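Local coordinates for putative ring-cleaving dioxygenase MhqO (PDB 3OAJ), which probably cleaves aromatic rings as an iron-dependent extradiol dioxygenase and may contribute to the degradation of aromatic compounds, at residues 13-18 with 211-216; 47-52 with 64-69; 73-78 with 158-163; 36-41 with 249-254. One frame throughout, in Å; residues are numbered along the deposited sequence.

Interaction 1: 13-18 with 211-216. With SO4 (sulfate ion), chain D.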
loop_
_atom_site.group_PDB
_atom_site.type_symbol
_atom_site.label_atom_id
_atom_site.label_comp_id
_atom_site.label_asym_id
_atom_site.label_seq_id
_atom_site.Cartn_x
_atom_site.Cartn_y
_atom_site.Cartn_z
ATOM N N THR A 13 3.883 0.477 -1.387
ATOM C CA THR A 13 4.540 1.543 -2.122
ATOM C C THR A 13 4.733 1.132 -3.573
ATOM O O THR A 13 5.212 0.033 -3.870
ATOM C CB THR A 13 5.880 1.913 -1.464
ATOM O OG1 THR A 13 5.599 2.444 -0.171
ATOM C CG2 THR A 13 6.703 2.924 -2.318
ATOM N N ALA A 14 4.328 2.038 -4.458
ATOM C CA ALA A 14 4.377 1.788 -5.893
ATOM C C ALA A 14 5.010 2.929 -6.675
ATOM O O ALA A 14 4.939 4.083 -6.274
ATOM C CB ALA A 14 2.971 1.542 -6.417
ATOM N N ILE A 15 5.630 2.580 -7.800
ATOM C CA ILE A 15 6.131 3.575 -8.738
ATOM C C ILE A 15 5.036 3.771 -9.778
ATOM O O ILE A 15 4.500 2.799 -10.311
ATOM C CB ILE A 15 7.461 3.137 -9.401
ATOM C CG1 ILE A 15 8.552 2.985 -8.331
ATOM C CG2 ILE A 15 7.874 4.156 -10.438
ATOM C CD1 ILE A 15 9.916 2.508 -8.856
ATOM N N VAL A 16 4.674 5.031 -10.024
ATOM C CA VAL A 16 3.610 5.363 -10.985
ATOM C C VAL A 16 4.017 6.534 -11.881
ATOM O O VAL A 16 5.178 6.924 -11.899
ATOM C CB VAL A 16 2.258 5.647 -10.267
ATOM C CG1 VAL A 16 1.727 4.377 -9.575
ATOM C CG2 VAL A 16 2.387 6.828 -9.292
ATOM N N GLY A 17 3.048 7.084 -12.615
ATOM C CA GLY A 17 3.268 8.179 -13.566
ATOM C C GLY A 17 3.006 9.552 -12.973
ATOM O O GLY A 17 3.235 9.777 -11.790
ATOM N N HIS A 18 2.527 10.472 -13.805
ATOM C CA HIS A 18 2.320 11.865 -13.410
ATOM C C HIS A 18 1.576 12.016 -12.077
ATOM O O HIS A 18 0.517 11.403 -11.900
ATOM C CB HIS A 18 1.515 12.572 -14.508
ATOM C CG HIS A 18 1.588 14.067 -14.461
ATOM N ND1 HIS A 18 1.040 14.813 -13.437
ATOM C CD2 HIS A 18 2.113 14.958 -15.335
ATOM C CE1 HIS A 18 1.243 16.098 -13.672
ATOM N NE2 HIS A 18 1.887 16.213 -14.820
ATOM N N MET A 211 11.016 -4.420 -12.672
ATOM C CA MET A 211 10.911 -3.177 -11.906
ATOM C C MET A 211 10.590 -2.002 -12.826
ATOM O O MET A 211 10.965 -1.999 -14.004
ATOM C CB MET A 211 12.207 -2.907 -11.129
ATOM C CG MET A 211 12.723 -4.111 -10.351
ATOM S SD MET A 211 13.887 -3.691 -9.034
ATOM C CE MET A 211 14.114 -5.286 -8.233
ATOM N N GLY A 212 9.886 -1.012 -12.286
ATOM C CA GLY A 212 9.496 0.171 -13.052
ATOM C C GLY A 212 8.093 0.658 -12.752
ATOM O O GLY A 212 7.408 0.122 -11.877
ATOM N N ALA A 213 7.655 1.680 -13.482
ATOM C CA ALA A 213 6.336 2.272 -13.266
ATOM C C ALA A 213 5.215 1.279 -13.539
ATOM O O ALA A 213 5.336 0.412 -14.402
ATOM C CB ALA A 213 6.168 3.530 -14.114
ATOM N N GLY A 214 4.125 1.395 -12.793
ATOM C CA GLY A 214 3.031 0.458 -12.939
ATOM C C GLY A 214 3.282 -0.868 -12.248
ATOM O O GLY A 214 2.663 -1.863 -12.577
ATOM N N THR A 215 4.205 -0.881 -11.294
ATOM C CA THR A 215 4.422 -2.060 -10.458
ATOM C C THR A 215 4.506 -1.648 -9.000
ATOM O O THR A 215 4.856 -0.506 -8.684
ATOM C CB THR A 215 5.688 -2.877 -10.847
ATOM O OG1 THR A 215 6.881 -2.148 -10.526
ATOM C CG2 THR A 215 5.673 -3.270 -12.331
ATOM N N VAL A 216 4.162 -2.580 -8.113
ATOM C CA VAL A 216 4.331 -2.363 -6.681
ATOM C C VAL A 216 5.796 -2.590 -6.336
ATOM O O VAL A 216 6.362 -3.628 -6.680
ATOM C CB VAL A 216 3.433 -3.299 -5.853
ATOM C CG1 VAL A 216 3.721 -3.129 -4.363
ATOM C CG2 VAL A 216 1.962 -3.023 -6.182
HETATM S S SO4 D . 8.886 3.560 2.121
HETATM O O1 SO4 D . 10.079 2.938 1.549
HETATM O O2 SO4 D . 8.957 5.008 2.134
HETATM O O3 SO4 D . 7.670 3.139 1.424
HETATM O O4 SO4 D . 8.825 3.145 3.526
#

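Interaction 2: 47-52 with 64-69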
loop_
_atom_site.group_PDB
_atom_site.type_symbol
_atom_site.label_atom_id
_atom_site.label_comp_id
_atom_site.label_asym_id
_atom_site.label_seq_id
_atom_site.Cartn_x
_atom_site.Cartn_y
_atom_site.Cartn_z
ATOM N N TYR A 47 8.643 13.311 -5.967
ATOM C CA TYR A 47 7.625 13.255 -4.925
ATOM C C TYR A 47 7.571 11.885 -4.276
ATOM O O TYR A 47 7.822 10.866 -4.909
ATOM C CB TYR A 47 6.237 13.481 -5.510
ATOM C CG TYR A 47 5.828 14.911 -5.765
ATOM C CD1 TYR A 47 5.657 15.814 -4.713
ATOM C CD2 TYR A 47 5.541 15.342 -7.062
ATOM C CE1 TYR A 47 5.240 17.127 -4.956
ATOM C CE2 TYR A 47 5.131 16.645 -7.318
ATOM C CZ TYR A 47 4.970 17.527 -6.261
ATOM O OH TYR A 47 4.568 18.822 -6.499
ATOM N N HIS A 48 7.172 11.889 -3.016
ATOM C CA HIS A 48 6.653 10.706 -2.380
ATOM C C HIS A 48 5.322 11.127 -1.795
ATOM O O HIS A 48 5.292 11.962 -0.894
ATOM C CB HIS A 48 7.592 10.215 -1.272
ATOM C CG HIS A 48 7.264 8.841 -0.767
ATOM N ND1 HIS A 48 7.898 8.275 0.319
ATOM C CD2 HIS A 48 6.344 7.935 -1.180
ATOM C CE1 HIS A 48 7.405 7.063 0.529
ATOM N NE2 HIS A 48 6.465 6.833 -0.368
ATOM N N LEU A 49 4.235 10.550 -2.318
ATOM C CA LEU A 49 2.876 10.895 -1.895
ATOM C C LEU A 49 2.289 9.744 -1.092
ATOM O O LEU A 49 2.411 8.579 -1.473
ATOM C CB LEU A 49 1.974 11.177 -3.105
ATOM C CG LEU A 49 2.471 12.222 -4.110
ATOM C CD1 LEU A 49 1.403 12.385 -5.193
ATOM C CD2 LEU A 49 2.779 13.555 -3.425
ATOM N N TYR A 50 1.627 10.083 0.009
ATOM C CA TYR A 50 0.960 9.093 0.859
ATOM C C TYR A 50 -0.531 9.399 0.907
ATOM O O TYR A 50 -0.946 10.522 1.244
ATOM C CB TYR A 50 1.501 9.157 2.284
ATOM C CG TYR A 50 2.947 8.772 2.514
ATOM C CD1 TYR A 50 3.975 9.706 2.379
ATOM C CD2 TYR A 50 3.274 7.504 2.982
ATOM C CE1 TYR A 50 5.303 9.374 2.667
ATOM C CE2 TYR A 50 4.592 7.152 3.266
ATOM C CZ TYR A 50 5.604 8.089 3.095
ATOM O OH TYR A 50 6.901 7.748 3.402
ATOM N N PHE A 51 -1.328 8.398 0.546
ATOM C CA PHE A 51 -2.791 8.483 0.626
ATOM C C PHE A 51 -3.287 7.474 1.651
ATOM O O PHE A 51 -2.681 6.411 1.844
ATOM C CB PHE A 51 -3.442 8.148 -0.727
ATOM C CG PHE A 51 -3.121 9.127 -1.836
ATOM C CD1 PHE A 51 -3.989 10.174 -2.134
ATOM C CD2 PHE A 51 -1.963 8.984 -2.609
ATOM C CE1 PHE A 51 -3.709 11.069 -3.161
ATOM C CE2 PHE A 51 -1.665 9.894 -3.638
ATOM C CZ PHE A 51 -2.544 10.927 -3.917
ATOM N N GLY A 52 -4.400 7.783 2.302
ATOM C CA GLY A 52 -4.977 6.830 3.234
ATOM C C GLY A 52 -6.371 7.240 3.656
ATOM O O GLY A 52 -7.038 8.027 2.960
ATOM N N PHE A 64 3.255 6.462 -3.186
ATOM C CA PHE A 64 3.656 6.521 -4.595
ATOM C C PHE A 64 4.895 7.349 -4.820
ATOM O O PHE A 64 5.069 8.410 -4.209
ATOM C CB PHE A 64 2.525 7.147 -5.421
ATOM C CG PHE A 64 1.259 6.372 -5.378
ATOM C CD1 PHE A 64 1.124 5.178 -6.098
ATOM C CD2 PHE A 64 0.202 6.811 -4.562
ATOM C CE1 PHE A 64 -0.067 4.448 -6.031
ATOM C CE2 PHE A 64 -0.986 6.103 -4.492
ATOM C CZ PHE A 64 -1.117 4.910 -5.230
ATOM N N PHE A 65 5.743 6.853 -5.715
ATOM C CA PHE A 65 6.784 7.661 -6.341
ATOM C C PHE A 65 6.299 8.004 -7.761
ATOM O O PHE A 65 6.436 7.181 -8.672
ATOM C CB PHE A 65 8.109 6.894 -6.374
ATOM C CG PHE A 65 8.626 6.515 -5.015
ATOM C CD1 PHE A 65 8.879 7.485 -4.046
ATOM C CD2 PHE A 65 8.888 5.182 -4.709
ATOM C CE1 PHE A 65 9.360 7.118 -2.771
ATOM C CE2 PHE A 65 9.379 4.816 -3.463
ATOM C CZ PHE A 65 9.612 5.774 -2.497
ATOM N N PRO A 66 5.684 9.187 -7.938
ATOM C CA PRO A 66 5.172 9.521 -9.260
ATOM C C PRO A 66 6.257 10.143 -10.135
ATOM O O PRO A 66 6.691 11.276 -9.891
ATOM C CB PRO A 66 4.041 10.526 -8.969
ATOM C CG PRO A 66 4.259 11.015 -7.584
ATOM C CD PRO A 66 5.284 10.169 -6.911
ATOM N N TRP A 67 6.711 9.411 -11.139
ATOM C CA TRP A 67 7.564 10.052 -12.135
ATOM C C TRP A 67 7.031 9.954 -13.566
ATOM O O TRP A 67 7.033 8.885 -14.182
ATOM C CB TRP A 67 9.048 9.686 -11.994
ATOM C CG TRP A 67 9.414 8.228 -11.855
ATOM C CD1 TRP A 67 9.141 7.217 -12.739
ATOM C CD2 TRP A 67 10.200 7.640 -10.807
ATOM N NE1 TRP A 67 9.684 6.034 -12.289
ATOM C CE2 TRP A 67 10.340 6.266 -11.107
ATOM C CE3 TRP A 67 10.790 8.140 -9.637
ATOM C CZ2 TRP A 67 11.044 5.382 -10.273
ATOM C CZ3 TRP A 67 11.489 7.257 -8.803
ATOM C CH2 TRP A 67 11.606 5.893 -9.131
ATOM N N ALA A 68 6.556 11.097 -14.058
ATOM C CA ALA A 68 5.918 11.214 -15.366
ATOM C C ALA A 68 6.863 10.794 -16.484
ATOM O O ALA A 68 8.064 11.076 -16.434
ATOM C CB ALA A 68 5.422 12.643 -15.586
ATOM N N GLY A 69 6.309 10.117 -17.487
ATOM C CA GLY A 69 7.101 9.590 -18.598
ATOM C C GLY A 69 7.050 8.073 -18.685
ATOM O O GLY A 69 7.480 7.487 -19.684
HETATM O O HOH W 1 7.655 13.328 -8.742
#

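Interaction 3: 73-78 with 158-163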
loop_
_atom_site.group_PDB
_atom_site.type_symbol
_atom_site.label_atom_id
_atom_site.label_comp_id
_atom_site.label_asym_id
_atom_site.label_seq_id
_atom_site.Cartn_x
_atom_site.Cartn_y
_atom_site.Cartn_z
ATOM N N GLY A 73 7.439 -0.800 -15.952
ATOM C CA GLY A 73 7.801 -2.149 -15.533
ATOM C C GLY A 73 6.761 -3.151 -15.999
ATOM O O GLY A 73 5.812 -2.797 -16.703
ATOM N N VAL A 74 6.938 -4.404 -15.586
ATOM C CA VAL A 74 6.010 -5.480 -15.915
ATOM C C VAL A 74 5.642 -6.198 -14.628
ATOM O O VAL A 74 6.529 -6.607 -13.879
ATOM C CB VAL A 74 6.629 -6.509 -16.900
ATOM C CG1 VAL A 74 5.634 -7.637 -17.181
ATOM C CG2 VAL A 74 7.045 -5.840 -18.205
ATOM N N ILE A 75 4.341 -6.347 -14.382
ATOM C CA ILE A 75 3.844 -7.066 -13.210
ATOM C C ILE A 75 4.127 -8.561 -13.356
ATOM O O ILE A 75 3.793 -9.172 -14.371
ATOM C CB ILE A 75 2.332 -6.807 -12.982
ATOM C CG1 ILE A 75 2.098 -5.308 -12.724
ATOM C CG2 ILE A 75 1.783 -7.682 -11.832
ATOM C CD1 ILE A 75 0.643 -4.867 -12.749
ATOM N N GLY A 76 4.763 -9.142 -12.341
ATOM C CA GLY A 76 5.131 -10.556 -12.372
ATOM C C GLY A 76 5.672 -11.035 -11.042
ATOM O O GLY A 76 5.647 -10.304 -10.048
ATOM N N ASP A 77 6.163 -12.268 -11.019
ATOM C CA ASP A 77 6.736 -12.854 -9.806
ATOM C C ASP A 77 7.813 -11.973 -9.195
ATOM O O ASP A 77 8.567 -11.300 -9.915
ATOM C CB ASP A 77 7.314 -14.239 -10.091
ATOM C CG ASP A 77 6.276 -15.203 -10.590
ATOM O OD1 ASP A 77 5.092 -15.059 -10.206
ATOM O OD2 ASP A 77 6.648 -16.105 -11.367
ATOM N N GLY A 78 7.893 -12.022 -7.868
ATOM C CA GLY A 78 8.731 -11.121 -7.088
ATOM C C GLY A 78 8.061 -9.791 -6.729
ATOM O O GLY A 78 8.743 -8.853 -6.325
ATOM N N THR A 158 -2.468 -9.586 -2.856
ATOM C CA THR A 158 -2.159 -10.863 -3.492
ATOM C C THR A 158 -0.697 -10.824 -3.927
ATOM O O THR A 158 -0.294 -9.923 -4.652
ATOM C CB THR A 158 -3.076 -11.128 -4.725
ATOM O OG1 THR A 158 -4.437 -11.233 -4.270
ATOM C CG2 THR A 158 -2.650 -12.424 -5.462
ATOM N N LEU A 159 0.089 -11.774 -3.427
ATOM C CA LEU A 159 1.525 -11.843 -3.683
ATOM C C LEU A 159 1.846 -12.807 -4.799
ATOM O O LEU A 159 1.300 -13.906 -4.859
ATOM C CB LEU A 159 2.273 -12.283 -2.416
ATOM C CG LEU A 159 1.918 -11.505 -1.137
ATOM C CD1 LEU A 159 2.723 -12.023 0.058
ATOM C CD2 LEU A 159 2.139 -10.011 -1.332
ATOM N N LEU A 160 2.753 -12.380 -5.673
ATOM C CA LEU A 160 3.306 -13.213 -6.736
ATOM C C LEU A 160 4.750 -13.515 -6.357
ATOM O O LEU A 160 5.603 -12.641 -6.375
ATOM C CB LEU A 160 3.261 -12.476 -8.072
ATOM C CG LEU A 160 1.920 -11.850 -8.468
ATOM C CD1 LEU A 160 2.062 -11.122 -9.801
ATOM C CD2 LEU A 160 0.828 -12.916 -8.571
ATOM N N SER A 161 4.997 -14.755 -5.965
ATOM C CA SER A 161 6.291 -15.165 -5.441
ATOM C C SER A 161 7.039 -16.067 -6.426
ATOM O O SER A 161 6.433 -16.939 -7.062
ATOM C CB SER A 161 6.081 -15.906 -4.114
ATOM O OG SER A 161 7.278 -16.517 -3.670
ATOM N N GLU A 162 8.352 -15.875 -6.551
ATOM C CA GLU A 162 9.161 -16.796 -7.354
ATOM C C GLU A 162 9.242 -18.175 -6.696
ATOM O O GLU A 162 9.473 -19.170 -7.375
ATOM C CB GLU A 162 10.571 -16.254 -7.582
ATOM C CG GLU A 162 10.645 -15.043 -8.504
ATOM C CD GLU A 162 12.074 -14.657 -8.838
ATOM O OE1 GLU A 162 12.987 -15.495 -8.663
ATOM O OE2 GLU A 162 12.275 -13.513 -9.284
ATOM N N GLN A 163 9.048 -18.217 -5.379
ATOM C CA GLN A 163 9.135 -19.453 -4.594
ATOM C C GLN A 163 8.020 -19.510 -3.549
ATOM O O GLN A 163 8.260 -19.272 -2.369
ATOM C CB GLN A 163 10.492 -19.557 -3.899
ATOM C CG GLN A 163 11.684 -19.718 -4.831
ATOM C CD GLN A 163 12.902 -20.168 -4.066
ATOM O OE1 GLN A 163 12.995 -21.323 -3.640
ATOM N NE2 GLN A 163 13.831 -19.253 -3.855
HETATM O O HOH W 2 11.278 -11.236 -9.358
#

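Interaction 4: 36-41 with 249-254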
loop_
_atom_site.group_PDB
_atom_site.type_symbol
_atom_site.label_atom_id
_atom_site.label_comp_id
_atom_site.label_asym_id
_atom_site.label_seq_id
_atom_site.Cartn_x
_atom_site.Cartn_y
_atom_site.Cartn_z
ATOM N N LYS A 36 0.089 13.014 3.141
ATOM C CA LYS A 36 1.450 13.575 3.174
ATOM C C LYS A 36 2.008 13.744 1.773
ATOM O O LYS A 36 1.985 12.818 0.957
ATOM C CB LYS A 36 2.379 12.674 4.019
ATOM C CG LYS A 36 3.752 13.294 4.352
ATOM C CD LYS A 36 3.616 14.523 5.249
ATOM C CE LYS A 36 2.807 14.223 6.494
ATOM N NZ LYS A 36 2.732 15.408 7.407
ATOM N N GLN A 37 2.506 14.945 1.491
ATOM C CA GLN A 37 3.311 15.132 0.304
ATOM C C GLN A 37 4.705 15.468 0.759
ATOM O O GLN A 37 4.938 16.423 1.519
ATOM C CB GLN A 37 2.765 16.183 -0.667
ATOM C CG GLN A 37 2.450 17.501 -0.077
ATOM C CD GLN A 37 2.145 18.519 -1.147
ATOM O OE1 GLN A 37 3.023 18.898 -1.946
ATOM N NE2 GLN A 37 0.892 18.958 -1.190
ATOM N N THR A 38 5.629 14.636 0.310
ATOM C CA THR A 38 7.027 14.832 0.633
ATOM C C THR A 38 7.838 14.435 -0.581
ATOM O O THR A 38 7.296 14.399 -1.691
ATOM C CB THR A 38 7.408 14.093 1.965
ATOM O OG1 THR A 38 8.748 14.432 2.347
ATOM C CG2 THR A 38 7.246 12.568 1.864
ATOM N N VAL A 39 9.122 14.179 -0.387
ATOM C CA VAL A 39 9.985 13.728 -1.468
ATOM C C VAL A 39 10.592 12.368 -1.122
ATOM O O VAL A 39 10.599 11.963 0.044
ATOM C CB VAL A 39 11.100 14.760 -1.793
ATOM C CG1 VAL A 39 10.502 16.077 -2.295
ATOM C CG2 VAL A 39 12.015 15.005 -0.591
ATOM N N ASN A 40 11.092 11.671 -2.141
ATOM C CA ASN A 40 11.822 10.423 -1.936
ATOM C C ASN A 40 13.106 10.713 -1.166
ATOM O O ASN A 40 13.878 11.595 -1.541
ATOM C CB ASN A 40 12.144 9.788 -3.297
ATOM C CG ASN A 40 12.732 8.383 -3.183
ATOM O OD1 ASN A 40 13.239 7.981 -2.131
ATOM N ND2 ASN A 40 12.665 7.631 -4.278
ATOM N N PHE A 41 13.326 9.976 -0.081
ATOM C CA PHE A 41 14.548 10.127 0.700
ATOM C C PHE A 41 15.803 9.949 -0.133
ATOM O O PHE A 41 16.795 10.637 0.096
ATOM C CB PHE A 41 14.576 9.135 1.857
ATOM C CG PHE A 41 14.025 9.685 3.122
ATOM C CD1 PHE A 41 12.663 9.625 3.382
ATOM C CD2 PHE A 41 14.866 10.279 4.055
ATOM C CE1 PHE A 41 12.145 10.133 4.563
ATOM C CE2 PHE A 41 14.356 10.795 5.235
ATOM C CZ PHE A 41 12.988 10.728 5.488
ATOM N N ARG A 249 12.052 7.335 8.550
ATOM C CA ARG A 249 11.286 7.911 7.427
ATOM C C ARG A 249 10.339 9.017 7.865
ATOM O O ARG A 249 9.411 9.382 7.129
ATOM C CB ARG A 249 10.516 6.820 6.664
ATOM C CG ARG A 249 11.364 5.623 6.204
ATOM C CD ARG A 249 12.521 6.053 5.317
ATOM N NE ARG A 249 12.948 5.010 4.390
ATOM C CZ ARG A 249 14.041 5.068 3.625
ATOM N NH1 ARG A 249 14.865 6.112 3.692
ATOM N NH2 ARG A 249 14.332 4.067 2.802
ATOM N N ASN A 250 10.581 9.543 9.068
ATOM C CA ASN A 250 9.843 10.680 9.638
ATOM C C ASN A 250 8.478 10.277 10.178
ATOM O O ASN A 250 8.167 10.564 11.325
ATOM C CB ASN A 250 9.720 11.844 8.627
ATOM C CG ASN A 250 9.388 13.183 9.285
ATOM O OD1 ASN A 250 9.152 13.272 10.488
ATOM N ND2 ASN A 250 9.378 14.238 8.481
ATOM N N TYR A 251 7.671 9.602 9.366
ATOM C CA TYR A 251 6.293 9.249 9.773
ATOM C C TYR A 251 6.223 7.827 10.321
ATOM O O TYR A 251 5.180 7.377 10.783
ATOM C CB TYR A 251 5.334 9.505 8.602
ATOM C CG TYR A 251 5.656 10.861 8.018
ATOM C CD1 TYR A 251 6.299 10.993 6.779
ATOM C CD2 TYR A 251 5.431 12.016 8.766
ATOM C CE1 TYR A 251 6.663 12.255 6.293
ATOM C CE2 TYR A 251 5.797 13.270 8.287
ATOM C CZ TYR A 251 6.410 13.377 7.053
ATOM O OH TYR A 251 6.752 14.627 6.601
ATOM N N PHE A 252 7.360 7.143 10.265
ATOM C CA PHE A 252 7.562 5.775 10.787
ATOM C C PHE A 252 9.047 5.473 10.605
ATOM O O PHE A 252 9.715 6.148 9.823
ATOM C CB PHE A 252 6.701 4.731 10.032
ATOM C CG PHE A 252 6.839 4.789 8.537
ATOM C CD1 PHE A 252 7.832 4.066 7.878
ATOM C CD2 PHE A 252 5.984 5.598 7.779
ATOM C CE1 PHE A 252 7.962 4.116 6.492
ATOM C CE2 PHE A 252 6.131 5.659 6.384
ATOM C CZ PHE A 252 7.131 4.947 5.742
ATOM N N ASN A 253 9.553 4.482 11.344
ATOM C CA ASN A 253 10.876 3.904 11.104
ATOM C C ASN A 253 10.679 2.628 10.287
ATOM O O ASN A 253 9.647 1.962 10.408
ATOM C CB ASN A 253 11.587 3.610 12.428
ATOM C CG ASN A 253 11.961 4.880 13.186
ATOM O OD1 ASN A 253 12.272 5.906 12.584
ATOM N ND2 ASN A 253 11.886 4.825 14.514
ATOM N N ALA A 254 11.658 2.322 9.442
ATOM C CA ALA A 254 11.590 1.222 8.482
ATOM C C ALA A 254 12.810 0.313 8.514
ATOM O O ALA A 254 13.925 0.785 8.676
ATOM C CB ALA A 254 11.442 1.783 7.080
HETATM O O HOH W 3 9.300 14.831 5.345
#

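Interaction 1: 13-18 with 211-216
Ala14 and Val216 face each other as an antiparallel non-hydrogen-bonded pair, their CA atoms 4.2 Å apart. This is the tight part of the contact. The methyl carbon Ala14 CB lies 3.6 Å from Thr215 O. Val216 CG1 comes to 3.5 Å from Thr13 O. It gets there because this branch stands anti to the backbone N of Val216 (chi1 175°), beside the carbonyl carbon. The Ala14 and Val216 side chains share one sheet face, where Phe64 and Leu125 pack on Ala14 and Val80 on Val216.

The pairing loosens before Thr215, where residues 211-214 form a turn. Gly214 N still gives Ile15 O a bond of 2.9 Å, though the donor is tilted from the carbonyl plane. The CA-H of Ala213 points at the same oxygen. The bond from Ile15 N to Thr215 O is weak, at 3.3 Å. The turn is braced from within by Thr215 OG1, which donates to Gly212 O at 2.7 Å. Ile15 is the partly exposed side of the contact. Its branch CG2 reaches Ala213 CB at 4.1 Å, and Trp67 also packs on it.

Thr13 turns its side chain away from the partner segment. Its OG1 donates to sulfate O3 at 2.7 Å and is also hydrogen-bonded to Thr63. Nearby are the zinc ligands His11 and His218. Strands 9-16 and 215-223 come from the two VOC modules, and such edge-to-edge pairing into one curved sheet round a metal is typical of the vicinal oxygen chelate fold.

Interaction 2: 47-52 with 64-69
Leu49 and Phe64 form an antiparallel hydrogen-bonded pair in the beta hairpin of strands 47-52 and 61-66. Two backbone bonds make the pair. Leu49 N donates to Phe64 O at 3.0 Å and is nearly straight, at 165°. Phe64 N returns a bond to Leu49 O at 2.9 Å. Both donors lie in the carbonyl planes. The CA-H of His48 points at Phe64 O, which also lies at the edge of the His48 ring, 3.3 Å from CD2.

Ring contacts come next. Phe65 CE1 sits over the centre of the His48 ring, 3.4 Å above its plane. The two rings are oblique, with planes at 36°. Tyr50 CE1 lies over the opposite face, toward the rim of the imidazole, so the imidazole is held between two aromatic side chains. Its CG stands anti to the backbone N (chi1 -168°), which turns a face of the ring to Phe65. Its NE2 is hydrogen-bonded to Thr63, and the sulfate lies close by. Phe51 and Phe64 meet rim to rim, with Phe51 CD2 3.6 Å from Phe64 CE2.

Apolar packing fills the end of the hairpin near Pro66. The proline ring touches both Tyr47 and Leu49. Tyr47 CB lies 3.7 Å from Pro66 CD, and Leu49 CD1 lies 4.0 Å from Pro66 CG. Tyr47 O is buried here without a hydrogen-bonding partner and lies at the edge of the Phe65 ring. Beyond this point a water accepts from Tyr47 N at 2.9 Å.

Interaction 3: 73-78 with 158-163
Leu160 and Asp77 both carry CG beside the backbone N and anti to the carbonyl carbon, with chi1 of -50° and -61°. With chi2 extended, Leu160 CD1 comes to 3.7 Å from Gly76 O. Asp77 OD1 is set 3.8 Å from Leu160 CB. The contact joins the loop before strand 79-87 to the end of strand 153-160. These strands are antiparallel neighbours in the second eight-stranded sheet, where the two VOC modules meet.

One backbone bond links the segments. Gly78 N donates to Leu160 O at 2.8 Å, but the bond is bent to 133° and the donor stands above the carbonyl plane. The Asp77 carboxylate is held from the loop that follows strand 198-202: Ile206 N donates to OD1, and Gly207 N weakly to OD2. Past the strand, Ser161 OG accepts from Gln163 N at 3.0 Å in an ST turn. The same OG is hydrogen-bonded to Thr167.

Glu162 is partly exposed and extended beyond CG. Its OE2 stays 6.5 Å from Asp77 OD2. A water lies between Glu162 OE2 and Asp77 O. Nearer the backbone, Glu162 CG rests 3.8 Å from Asp77 CB.

Interaction 4: 36-41 with 249-254
The Tyr251 ring is covered on both faces. Lys36 CE lies over one, 4.0 Å from the ring centroid and 27° off the normal, a CH-pi contact. Asn250 CB sits over the centre of the opposite face. The Phe41 ring has Arg249 CD over one face, offset toward the rim. The Arg249 guanidinium is turned 38° from that ring, and its NH1 approaches Phe41 CB at 3.5 Å.

Lys36 reaches Tyr251 by bending at chi2 and chi3. Its CD touches Tyr251 OH at 3.4 Å, while NZ passes on to salt bridges with Asp277 and Glu278. Asp277 also takes a hydrogen bond from Tyr251 OH.

Strand 33-39 is an outermost strand of the eight-stranded sheet, and segment 249-254 follows strand 247-248 at the other end. The sheet curls until side chains of its two ends meet, as in the open metal-binding barrel of VOC proteins. The CA atoms come no closer than 7.8 Å, between Phe41 and Arg249.

A water donates to Thr38 OG1 at 3.1 Å and accepts from Asn250 ND2 at 3.2 Å. Thr38 OG1 is also hydrogen-bonded to Met288 O. On the metal side, Arg249 NE is hydrogen-bonded to Tyr256, with the zinc ligand Glu266 nearby.

Overall arrangement
Interactions 1, 2 and 4 belong to the curved sheet that holds the zinc site of His11, His218 and Glu266. Interactions 1 and 2 meet where strands 9-16 and 61-66 pair, with centres 9 Å apart; Ala14 O lies 2.9 Å from Phe65 N. Interaction 2 continues into interaction 4 through His48 N and Thr38 O, 2.8 Å apart. The nearest atoms of interactions 1 and 4 are about 7 Å apart. Thr13, His48 and Arg249, from interactions 1, 2 and 4, come near a sulfate that may mark a pocket beside the metal. Interaction 3 lies at the other sheet, where a loop meets the end of strand 153-160, tied to interaction 1 by Ala213 O and Gly73 N at 2.9 Å.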